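Local coordinates for glycosaminoglycan xylosylkinase (Hydra vulgaris, PDB 5XOM), which probably acts as a Fam20-family kinase of the secretory pathway that phosphorylates xylose in the linkage region of glycosaminoglycan chains, at residues I57-L62 against E282-E287; F147-P152 against G289-H294; D51-M56 against L212-K217. All blocks are in the same frame, centred on the assembly; numbering follows the deposited sequence.

The three contacts form a continuous patch. The centres of contact 1 and contact 2 lie about 7 Å apart. Contact 3 is centred about 11 Å from contact 1, and about 13 Å from contact 2. Contacts 1 and 2 share the hairpin of strands 280-286 and 289-292, and the backbone bond from Leu62 N to Tyr148 O (2.8 Å) ties their loops together. Segment 57-62 directly follows helical segment 51-56 of contact 3, and Ile57 packs on Pro215. Contacts 2 and 3 join through Leu212 N and Pro152 O, 3.2 Å apart. A glycan sugar borders contact 1; the side chains of Met291 in contact 2 and Pro215 in contact 3 lie about 12 and 13 Å from a bound sugar.

Contact 1 of 3, residues I57-L62 against E282-E287. With NAG (2-acetamido-2-deoxy-beta-D-glucopyranose), chain D.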
loop_
_atom_site.group_PDB
_atom_site.type_symbol
_atom_site.label_atom_id
_atom_site.label_comp_id
_atom_site.label_asym_id
_atom_site.label_seq_id
_atom_site.Cartn_x
_atom_site.Cartn_y
_atom_site.Cartn_z
ATOM N N ILE A 57 8.268 -8.358 1.630
ATOM C CA ILE A 57 8.131 -9.782 1.925
ATOM C C ILE A 57 8.014 -9.995 3.430
ATOM O O ILE A 57 8.796 -9.441 4.214
ATOM C CB ILE A 57 9.315 -10.574 1.352
ATOM C CG1 ILE A 57 9.372 -10.415 -0.165
ATOM C CG2 ILE A 57 9.207 -12.055 1.729
ATOM C CD1 ILE A 57 10.659 -10.903 -0.757
ATOM N N SER A 58 7.032 -10.800 3.831
ATOM C CA SER A 58 6.947 -11.379 5.163
ATOM C C SER A 58 6.686 -12.871 5.010
ATOM O O SER A 58 6.470 -13.370 3.902
ATOM C CB SER A 58 5.853 -10.708 6.007
ATOM O OG SER A 58 4.605 -10.752 5.348
ATOM N N VAL A 59 6.701 -13.598 6.129
ATOM C CA VAL A 59 6.672 -15.053 6.035
ATOM C C VAL A 59 5.327 -15.567 5.532
ATOM O O VAL A 59 5.249 -16.703 5.045
ATOM C CB VAL A 59 7.028 -15.695 7.391
ATOM C CG1 VAL A 59 5.818 -15.745 8.316
ATOM C CG2 VAL A 59 7.604 -17.091 7.177
ATOM N N ARG A 60 4.274 -14.748 5.577
ATOM C CA ARG A 60 2.970 -15.152 5.072
ATOM C C ARG A 60 2.520 -14.356 3.851
ATOM O O ARG A 60 1.350 -14.452 3.459
ATOM C CB ARG A 60 1.922 -15.026 6.179
ATOM C CG ARG A 60 2.091 -16.051 7.310
ATOM C CD ARG A 60 2.101 -17.486 6.757
ATOM N NE ARG A 60 0.896 -17.792 5.999
ATOM C CZ ARG A 60 0.603 -18.990 5.508
ATOM N NH1 ARG A 60 1.401 -20.047 5.675
ATOM N NH2 ARG A 60 -0.529 -19.161 4.826
ATOM N N ALA A 61 3.418 -13.608 3.211
ATOM C CA ALA A 61 3.044 -12.867 2.005
ATOM C C ALA A 61 4.297 -12.426 1.270
ATOM O O ALA A 61 5.127 -11.709 1.839
ATOM C CB ALA A 61 2.170 -11.657 2.344
ATOM N N LEU A 62 4.428 -12.834 0.006
ATOM C CA LEU A 62 5.514 -12.325 -0.818
ATOM C C LEU A 62 5.176 -10.967 -1.417
ATOM O O LEU A 62 6.068 -10.130 -1.588
ATOM C CB LEU A 62 5.859 -13.318 -1.936
ATOM C CG LEU A 62 6.563 -14.626 -1.555
ATOM C CD1 LEU A 62 6.945 -15.385 -2.832
ATOM C CD2 LEU A 62 7.781 -14.385 -0.654
ATOM N N GLU A 282 7.988 -25.802 -2.636
ATOM C CA GLU A 282 9.004 -24.967 -2.016
ATOM C C GLU A 282 8.342 -24.010 -1.035
ATOM O O GLU A 282 7.205 -23.576 -1.243
ATOM C CB GLU A 282 9.797 -24.195 -3.080
ATOM C CG GLU A 282 10.685 -25.088 -3.941
ATOM C CD GLU A 282 11.254 -24.377 -5.158
ATOM O OE1 GLU A 282 12.471 -24.095 -5.169
ATOM O OE2 GLU A 282 10.487 -24.102 -6.108
ATOM N N TYR A 283 9.064 -23.681 0.036
ATOM C CA TYR A 283 8.494 -22.860 1.094
ATOM C C TYR A 283 9.566 -21.977 1.716
ATOM O O TYR A 283 10.758 -22.289 1.661
ATOM C CB TYR A 283 7.813 -23.724 2.165
ATOM C CG TYR A 283 8.721 -24.659 2.939
ATOM C CD1 TYR A 283 9.031 -25.926 2.451
ATOM C CD2 TYR A 283 9.229 -24.295 4.179
ATOM C CE1 TYR A 283 9.848 -26.795 3.173
ATOM C CE2 TYR A 283 10.044 -25.157 4.910
ATOM C CZ TYR A 283 10.350 -26.402 4.402
ATOM O OH TYR A 283 11.159 -27.250 5.126
ATOM N N ILE A 284 9.125 -20.851 2.280
ATOM C CA ILE A 284 9.977 -19.978 3.072
ATOM C C ILE A 284 9.663 -20.230 4.540
ATOM O O ILE A 284 8.617 -20.784 4.890
ATOM C CB ILE A 284 9.792 -18.482 2.715
ATOM C CG1 ILE A 284 8.332 -18.060 2.906
ATOM C CG2 ILE A 284 10.266 -18.210 1.289
ATOM C CD1 ILE A 284 8.088 -16.562 2.718
ATOM N N GLU A 285 10.578 -19.825 5.417
ATOM C CA GLU A 285 10.411 -20.123 6.835
ATOM C C GLU A 285 11.299 -19.203 7.661
ATOM O O GLU A 285 12.439 -18.923 7.282
ATOM C CB GLU A 285 10.733 -21.596 7.118
ATOM C CG GLU A 285 10.473 -22.034 8.553
ATOM C CD GLU A 285 10.612 -23.537 8.720
ATOM O OE1 GLU A 285 11.729 -24.044 8.529
ATOM O OE2 GLU A 285 9.610 -24.212 9.037
ATOM N N ASN A 286 10.760 -18.721 8.774
ATOM C CA ASN A 286 11.544 -18.013 9.780
ATOM C C ASN A 286 10.928 -18.308 11.147
ATOM O O ASN A 286 10.186 -19.283 11.310
ATOM C CB ASN A 286 11.639 -16.513 9.441
ATOM C CG ASN A 286 10.301 -15.797 9.507
ATOM O OD1 ASN A 286 9.314 -16.315 10.032
ATOM N ND2 ASN A 286 10.270 -14.584 8.978
ATOM N N GLU A 287 11.247 -17.476 12.139
ATOM C CA GLU A 287 10.753 -17.714 13.490
ATOM C C GLU A 287 9.234 -17.584 13.618
ATOM O O GLU A 287 8.667 -18.151 14.554
ATOM C CB GLU A 287 11.444 -16.772 14.482
ATOM C CG GLU A 287 11.050 -15.309 14.350
ATOM C CD GLU A 287 11.915 -14.394 15.198
ATOM O OE1 GLU A 287 12.905 -14.886 15.782
ATOM O OE2 GLU A 287 11.601 -13.186 15.284
HETATM C C1 NAG D . 8.200 -11.670 13.136
HETATM C C2 NAG D . 8.232 -10.742 14.380
HETATM C C3 NAG D . 9.350 -9.692 14.214
HETATM C C4 NAG D . 10.673 -10.330 13.800
HETATM C C5 NAG D . 10.470 -11.251 12.604
HETATM C C6 NAG D . 11.706 -12.032 12.224
HETATM C C7 NAG D . 6.530 -9.639 15.780
HETATM C C8 NAG D . 5.199 -8.946 15.795
HETATM N N2 NAG D . 6.954 -10.072 14.585
HETATM O O3 NAG D . 9.521 -8.941 15.411
HETATM O O4 NAG D . 11.605 -9.321 13.427
HETATM O O5 NAG D . 9.473 -12.220 12.930
HETATM O O6 NAG D . 11.392 -13.051 11.282
HETATM O O7 NAG D . 7.184 -9.812 16.807
#
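OD1 of Asn286 accepts a hydrogen bond from Asn288 N and packs against CG2 of Val59 at 3.4 Å. Asn286 CG sits between its backbone N and carbonyl carbon (chi1 66°), which starts the amide toward the loop. The other end of the amide faces the attached sugar, ND2 being 3.0 Å from O6 of the N-acetylglucosamine, so a short polar side chain suits this border between protein and glycan. Ser58 to Ala61 form a type I turn, closed by Ala61 N to Ser58 O (3.1 Å) and Ser58 N to Ala61 O (2.9 Å). This turn sits against strand 280-286, the middle strand of a three-stranded antiparallel sheet in the kinase-like domain, whose hairpin partner is strand 289-292. Ile284 carries the apolar half of the contact. Its CD1 approaches two carbonyls of the turn, with Val59 O at 3.7 Å, and meets CD2 of Leu62 at 4.0 Å, the two side chains running antiparallel past one another. Beta-branched Val59 sets CG2 against Asn286 and, more loosely, against Ile284 CG1, spanning turn and strand. Arg60 starts away from strand 280-286, but its NH1 bonds to Ser290 O on the partner strand and salt-bridges Asp262.

Contact 2 of 3, residues F147-P152 against G289-H294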
loop_
_atom_site.group_PDB
_atom_site.type_symbol
_atom_site.label_atom_id
_atom_site.label_comp_id
_atom_site.label_asym_id
_atom_site.label_seq_id
_atom_site.Cartn_x
_atom_site.Cartn_y
_atom_site.Cartn_z
ATOM N N PHE A 147 -3.864 -14.809 -2.544
ATOM C CA PHE A 147 -2.837 -15.683 -1.985
ATOM C C PHE A 147 -1.555 -14.907 -1.686
ATOM O O PHE A 147 -0.949 -15.086 -0.626
ATOM C CB PHE A 147 -2.553 -16.849 -2.937
ATOM C CG PHE A 147 -3.650 -17.875 -2.993
ATOM C CD1 PHE A 147 -4.210 -18.379 -1.830
ATOM C CD2 PHE A 147 -4.122 -18.338 -4.209
ATOM C CE1 PHE A 147 -5.220 -19.328 -1.878
ATOM C CE2 PHE A 147 -5.129 -19.290 -4.264
ATOM C CZ PHE A 147 -5.679 -19.782 -3.094
ATOM N N TYR A 148 -1.123 -14.053 -2.619
ATOM C CA TYR A 148 0.071 -13.216 -2.467
ATOM C C TYR A 148 1.328 -14.046 -2.175
ATOM O O TYR A 148 2.189 -13.647 -1.389
ATOM C CB TYR A 148 -0.143 -12.136 -1.393
ATOM C CG TYR A 148 -1.267 -11.164 -1.741
ATOM C CD1 TYR A 148 -1.116 -10.235 -2.766
ATOM C CD2 TYR A 148 -2.478 -11.186 -1.054
ATOM C CE1 TYR A 148 -2.134 -9.361 -3.100
ATOM C CE2 TYR A 148 -3.505 -10.309 -1.383
ATOM C CZ TYR A 148 -3.327 -9.402 -2.404
ATOM O OH TYR A 148 -4.345 -8.538 -2.736
ATOM N N ARG A 149 1.460 -15.193 -2.847
ATOM C CA ARG A 149 2.568 -16.123 -2.648
ATOM C C ARG A 149 3.449 -16.300 -3.871
ATOM O O ARG A 149 4.267 -17.232 -3.891
ATOM C CB ARG A 149 2.035 -17.488 -2.238
ATOM C CG ARG A 149 1.199 -17.375 -1.049
ATOM C CD ARG A 149 0.445 -18.611 -0.687
ATOM N NE ARG A 149 -0.618 -18.141 0.177
ATOM C CZ ARG A 149 -1.506 -18.898 0.782
ATOM N NH1 ARG A 149 -1.498 -20.232 0.671
ATOM N NH2 ARG A 149 -2.416 -18.306 1.539
ATOM N N ALA A 150 3.260 -15.491 -4.904
ATOM C CA ALA A 150 4.011 -15.612 -6.141
ATOM C C ALA A 150 4.943 -14.420 -6.318
ATOM O O ALA A 150 4.512 -13.279 -6.116
ATOM C CB ALA A 150 3.057 -15.705 -7.339
ATOM N N PRO A 151 6.205 -14.646 -6.679
ATOM C CA PRO A 151 7.125 -13.547 -6.944
ATOM C C PRO A 151 6.650 -12.727 -8.203
ATOM O O PRO A 151 6.048 -13.312 -9.095
ATOM C CB PRO A 151 8.469 -14.217 -7.214
ATOM C CG PRO A 151 8.270 -15.664 -7.035
ATOM C CD PRO A 151 6.826 -15.972 -6.871
ATOM N N PRO A 152 6.930 -11.442 -8.195
ATOM C CA PRO A 152 6.534 -10.605 -9.360
ATOM C C PRO A 152 7.081 -11.121 -10.689
ATOM O O PRO A 152 8.232 -11.551 -10.796
ATOM C CB PRO A 152 7.120 -9.232 -9.007
ATOM C CG PRO A 152 7.160 -9.203 -7.507
ATOM C CD PRO A 152 7.211 -10.633 -6.998
ATOM N N GLY A 289 6.864 -18.607 11.411
ATOM C CA GLY A 289 6.076 -19.581 10.681
ATOM C C GLY A 289 6.703 -19.948 9.350
ATOM O O GLY A 289 7.901 -19.770 9.136
ATOM N N SER A 290 5.874 -20.487 8.454
ATOM C CA SER A 290 6.329 -20.922 7.140
ATOM C C SER A 290 5.178 -20.803 6.147
ATOM O O SER A 290 4.012 -20.684 6.527
ATOM C CB SER A 290 6.856 -22.363 7.171
ATOM O OG SER A 290 5.797 -23.299 7.274
ATOM N N MET A 291 5.516 -20.829 4.861
ATOM C CA MET A 291 4.502 -20.750 3.813
ATOM C C MET A 291 5.006 -21.387 2.530
ATOM O O MET A 291 6.128 -21.109 2.099
ATOM C CB MET A 291 4.084 -19.301 3.533
ATOM C CG MET A 291 2.998 -19.178 2.454
ATOM S SD MET A 291 2.136 -17.594 2.357
ATOM C CE MET A 291 3.374 -16.618 1.566
ATOM N N VAL A 292 4.168 -22.228 1.922
ATOM C CA VAL A 292 4.455 -22.754 0.591
ATOM C C VAL A 292 4.220 -21.653 -0.435
ATOM O O VAL A 292 3.169 -20.999 -0.436
ATOM C CB VAL A 292 3.576 -23.979 0.296
ATOM C CG1 VAL A 292 3.881 -24.557 -1.095
ATOM C CG2 VAL A 292 3.732 -25.025 1.390
ATOM N N ILE A 293 5.211 -21.419 -1.301
ATOM C CA ILE A 293 5.150 -20.303 -2.235
ATOM C C ILE A 293 4.847 -20.835 -3.625
ATOM O O ILE A 293 5.148 -21.984 -3.965
ATOM C CB ILE A 293 6.439 -19.451 -2.234
ATOM C CG1 ILE A 293 7.670 -20.302 -2.556
ATOM C CG2 ILE A 293 6.607 -18.724 -0.911
ATOM C CD1 ILE A 293 8.934 -19.484 -2.712
ATOM N N HIS A 294 4.237 -19.974 -4.440
ATOM C CA HIS A 294 3.871 -20.303 -5.817
ATOM C C HIS A 294 5.022 -19.892 -6.723
ATOM O O HIS A 294 4.992 -18.880 -7.433
ATOM C CB HIS A 294 2.572 -19.628 -6.202
ATOM C CG HIS A 294 1.395 -20.096 -5.358
ATOM N ND1 HIS A 294 0.232 -19.338 -5.207
ATOM C CD2 HIS A 294 1.221 -21.241 -4.644
ATOM C CE1 HIS A 294 -0.596 -20.003 -4.433
ATOM N NE2 HIS A 294 -0.019 -21.148 -4.084
HETATM O O HOH W 1 0.602 -22.116 -0.127
#
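Arg149 lays its CB over one face of the His294 imidazole, 4.1 Å from the ring centroid and 18° off the normal, a CH-pi contact displaced toward the rim. The same imidazole turns its edge to the face of Phe147 in an offset T-shaped pair, with centroids 5.6 Å apart and planes at 88°. The backbones are joined by His294 N donating to Arg149 O at 2.8 Å. Both ring nitrogens have partners elsewhere: ND1 bonds to Asp142, whose OD2 also takes Arg149 N, and NE2 bonds to Thr266 OG1.

Further out, Arg149 is extended from CG to NE and crosses Met291. The thioether bends at chi3 (76°), bringing CE to 3.5 Å from Arg149 CG, a flexible apolar group matched to the aliphatic part of the arginine. Phe147 CD1 lies 3.8 Å above the centre of the guanidinium, and NE donates to Phe147 O at 3.2 Å; together they restrict the rotation of the group. Strand 289-292 is the second strand of a beta hairpin, and His294 lies in the loop after it; by comparison with protein kinases this hairpin probably lies between the catalytic loop and the metal-binding motif. Arg149 NH1 makes a salt bridge with Asp265 and donates to a water at 2.9 Å, which in turn donates to Val292 O. An alanine here would probably leave Asp265 without its charged mate and open a gap beside Met291. Past the arginine, Pro151 CD touches His294 O at 3.5 Å.

Contact 3 of 3, residues D51-M56 against L212-K217; sequences DVWHDM and LWLPEK
Helix 49-56 and the irregular chain that follows strand 205-212 come closest at His54 and Pro215, whose CA atoms are 6.4 Å apart. No backbone-to-backbone hydrogen bond joins the segments; the link is made by side chains, one of them bonded to a backbone carbonyl, and by one water. Trp53 projects toward the loop, CG anti to its backbone N (chi1 168°), and its indole NE1 donates to Trp213 O at 2.9 Å, the oxygen lying near the ring plane. Leu212 CD1 sits over one face of the same indole, 3.5 Å from the centroid of the five-membered ring and 4° off its normal. Tryptophan suits the site with a broad apolar face and an N-H at its edge. Pro215 serves both aromatic residues: CD lies 3.8 Å from Trp53 NE1, while CB stands over the centre of the His54 ring at 4.0 Å. Val52 of the helix touches Val68 of the second subunit. A water donates to His54 O at 2.7 Å and accepts from Lys217 NZ at 3.0 Å. Apart from the indole bond and water bridge, the grip is CH-pi and apolar; Lys217 NZ, 6.0 Å from Asp55 OD1, would probably be mildly favoured by that charge.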
loop_
_atom_site.group_PDB
_atom_site.type_symbol
_atom_site.label_atom_id
_atom_site.label_comp_id
_atom_site.label_asym_id
_atom_site.label_seq_id
_atom_site.Cartn_x
_atom_site.Cartn_y
_atom_site.Cartn_z
ATOM N N ASP A 51 14.403 -1.991 -3.286
ATOM C CA ASP A 51 14.150 -1.923 -1.850
ATOM C C ASP A 51 12.679 -2.168 -1.538
ATOM O O ASP A 51 12.351 -2.790 -0.520
ATOM C CB ASP A 51 14.602 -0.571 -1.301
ATOM C CG ASP A 51 16.117 -0.433 -1.256
ATOM O OD1 ASP A 51 16.807 -1.427 -0.938
ATOM O OD2 ASP A 51 16.613 0.677 -1.536
ATOM N N VAL A 52 11.777 -1.674 -2.392
ATOM C CA VAL A 52 10.357 -1.975 -2.233
ATOM C C VAL A 52 10.126 -3.481 -2.247
ATOM O O VAL A 52 9.344 -4.011 -1.450
ATOM C CB VAL A 52 9.532 -1.266 -3.322
ATOM C CG1 VAL A 52 8.063 -1.653 -3.213
ATOM C CG2 VAL A 52 9.708 0.250 -3.213
ATOM N N TRP A 53 10.802 -4.187 -3.159
ATOM C CA TRP A 53 10.689 -5.642 -3.233
ATOM C C TRP A 53 11.227 -6.303 -1.970
ATOM O O TRP A 53 10.573 -7.173 -1.384
ATOM C CB TRP A 53 11.429 -6.147 -4.477
ATOM C CG TRP A 53 11.659 -7.645 -4.584
ATOM C CD1 TRP A 53 12.829 -8.267 -4.921
ATOM C CD2 TRP A 53 10.696 -8.694 -4.385
ATOM N NE1 TRP A 53 12.661 -9.631 -4.937
ATOM C CE2 TRP A 53 11.361 -9.921 -4.612
ATOM C CE3 TRP A 53 9.341 -8.717 -4.032
ATOM C CZ2 TRP A 53 10.717 -11.154 -4.503
ATOM C CZ3 TRP A 53 8.702 -9.946 -3.919
ATOM C CH2 TRP A 53 9.393 -11.148 -4.153
ATOM N N HIS A 54 12.417 -5.896 -1.526
ATOM C CA HIS A 54 13.020 -6.541 -0.362
ATOM C C HIS A 54 12.200 -6.311 0.902
ATOM O O HIS A 54 12.134 -7.195 1.761
ATOM C CB HIS A 54 14.452 -6.043 -0.162
ATOM C CG HIS A 54 15.411 -6.515 -1.211
ATOM N ND1 HIS A 54 16.771 -6.590 -0.994
ATOM C CD2 HIS A 54 15.211 -6.931 -2.485
ATOM C CE1 HIS A 54 17.364 -7.035 -2.087
ATOM N NE2 HIS A 54 16.441 -7.247 -3.007
ATOM N N ASP A 55 11.568 -5.145 1.031
ATOM C CA ASP A 55 10.848 -4.792 2.250
ATOM C C ASP A 55 9.408 -5.286 2.293
ATOM O O ASP A 55 8.808 -5.271 3.375
ATOM C CB ASP A 55 10.836 -3.273 2.447
ATOM C CG ASP A 55 12.213 -2.704 2.704
ATOM O OD1 ASP A 55 13.099 -3.454 3.173
ATOM O OD2 ASP A 55 12.402 -1.498 2.442
ATOM N N MET A 56 8.822 -5.701 1.170
ATOM C CA MET A 56 7.419 -6.093 1.208
ATOM C C MET A 56 7.217 -7.545 1.624
ATOM O O MET A 56 6.097 -7.914 1.989
ATOM C CB MET A 56 6.738 -5.839 -0.153
ATOM C CG MET A 56 6.997 -6.881 -1.237
ATOM S SD MET A 56 5.925 -6.687 -2.697
ATOM C CE MET A 56 6.298 -5.011 -3.216
ATOM N N LEU A 212 11.314 -12.321 -10.574
ATOM C CA LEU A 212 12.258 -11.852 -9.563
ATOM C C LEU A 212 12.763 -12.975 -8.671
ATOM O O LEU A 212 11.989 -13.801 -8.170
ATOM C CB LEU A 212 11.623 -10.797 -8.659
ATOM C CG LEU A 212 11.423 -9.376 -9.151
ATOM C CD1 LEU A 212 10.756 -8.578 -8.048
ATOM C CD2 LEU A 212 12.756 -8.754 -9.546
ATOM N N TRP A 213 14.068 -12.958 -8.424
ATOM C CA TRP A 213 14.630 -13.731 -7.328
ATOM C C TRP A 213 14.118 -13.232 -5.989
ATOM O O TRP A 213 13.981 -12.026 -5.768
ATOM C CB TRP A 213 16.144 -13.613 -7.314
ATOM C CG TRP A 213 16.850 -14.517 -8.210
ATOM C CD1 TRP A 213 16.341 -15.070 -9.341
ATOM C CD2 TRP A 213 18.171 -15.002 -8.065
ATOM N NE1 TRP A 213 17.300 -15.870 -9.924
ATOM C CE2 TRP A 213 18.432 -15.849 -9.160
ATOM C CE3 TRP A 213 19.174 -14.797 -7.118
ATOM C CZ2 TRP A 213 19.650 -16.491 -9.331
ATOM C CZ3 TRP A 213 20.382 -15.437 -7.296
ATOM C CH2 TRP A 213 20.618 -16.277 -8.395
ATOM N N LEU A 214 13.871 -14.168 -5.083
ATOM C CA LEU A 214 13.697 -13.804 -3.690
ATOM C C LEU A 214 15.031 -13.322 -3.117
ATOM O O LEU A 214 16.092 -13.837 -3.488
ATOM C CB LEU A 214 13.179 -15.001 -2.885
ATOM C CG LEU A 214 11.664 -15.232 -2.867
ATOM C CD1 LEU A 214 11.123 -15.513 -4.269
ATOM C CD2 LEU A 214 11.322 -16.368 -1.933
ATOM N N PRO A 215 15.019 -12.332 -2.230
ATOM C CA PRO A 215 16.272 -11.886 -1.618
ATOM C C PRO A 215 16.886 -12.977 -0.754
ATOM O O PRO A 215 16.229 -13.939 -0.351
ATOM C CB PRO A 215 15.857 -10.671 -0.780
ATOM C CG PRO A 215 14.380 -10.744 -0.666
ATOM C CD PRO A 215 13.880 -11.482 -1.862
ATOM N N GLU A 216 18.185 -12.814 -0.483
ATOM C CA GLU A 216 18.931 -13.826 0.260
ATOM C C GLU A 216 18.371 -14.037 1.659
ATOM O O GLU A 216 18.470 -15.141 2.208
ATOM C CB GLU A 216 20.405 -13.432 0.339
ATOM C CG GLU A 216 21.309 -14.247 -0.563
ATOM C CD GLU A 216 22.754 -13.802 -0.483
ATOM O OE1 GLU A 216 23.477 -13.946 -1.493
ATOM O OE2 GLU A 216 23.163 -13.303 0.590
ATOM N N LYS A 217 17.789 -12.993 2.251
ATOM C CA LYS A 217 17.175 -13.097 3.572
ATOM C C LYS A 217 16.055 -14.138 3.620
ATOM O O LYS A 217 15.688 -14.590 4.710
ATOM C CB LYS A 217 16.686 -11.702 3.992
ATOM C CG LYS A 217 15.696 -11.630 5.142
ATOM C CD LYS A 217 15.474 -10.177 5.533
ATOM C CE LYS A 217 14.201 -9.966 6.330
ATOM N NZ LYS A 217 13.433 -8.808 5.790
HETATM O O HOH W 2 11.105 -8.405 3.942
#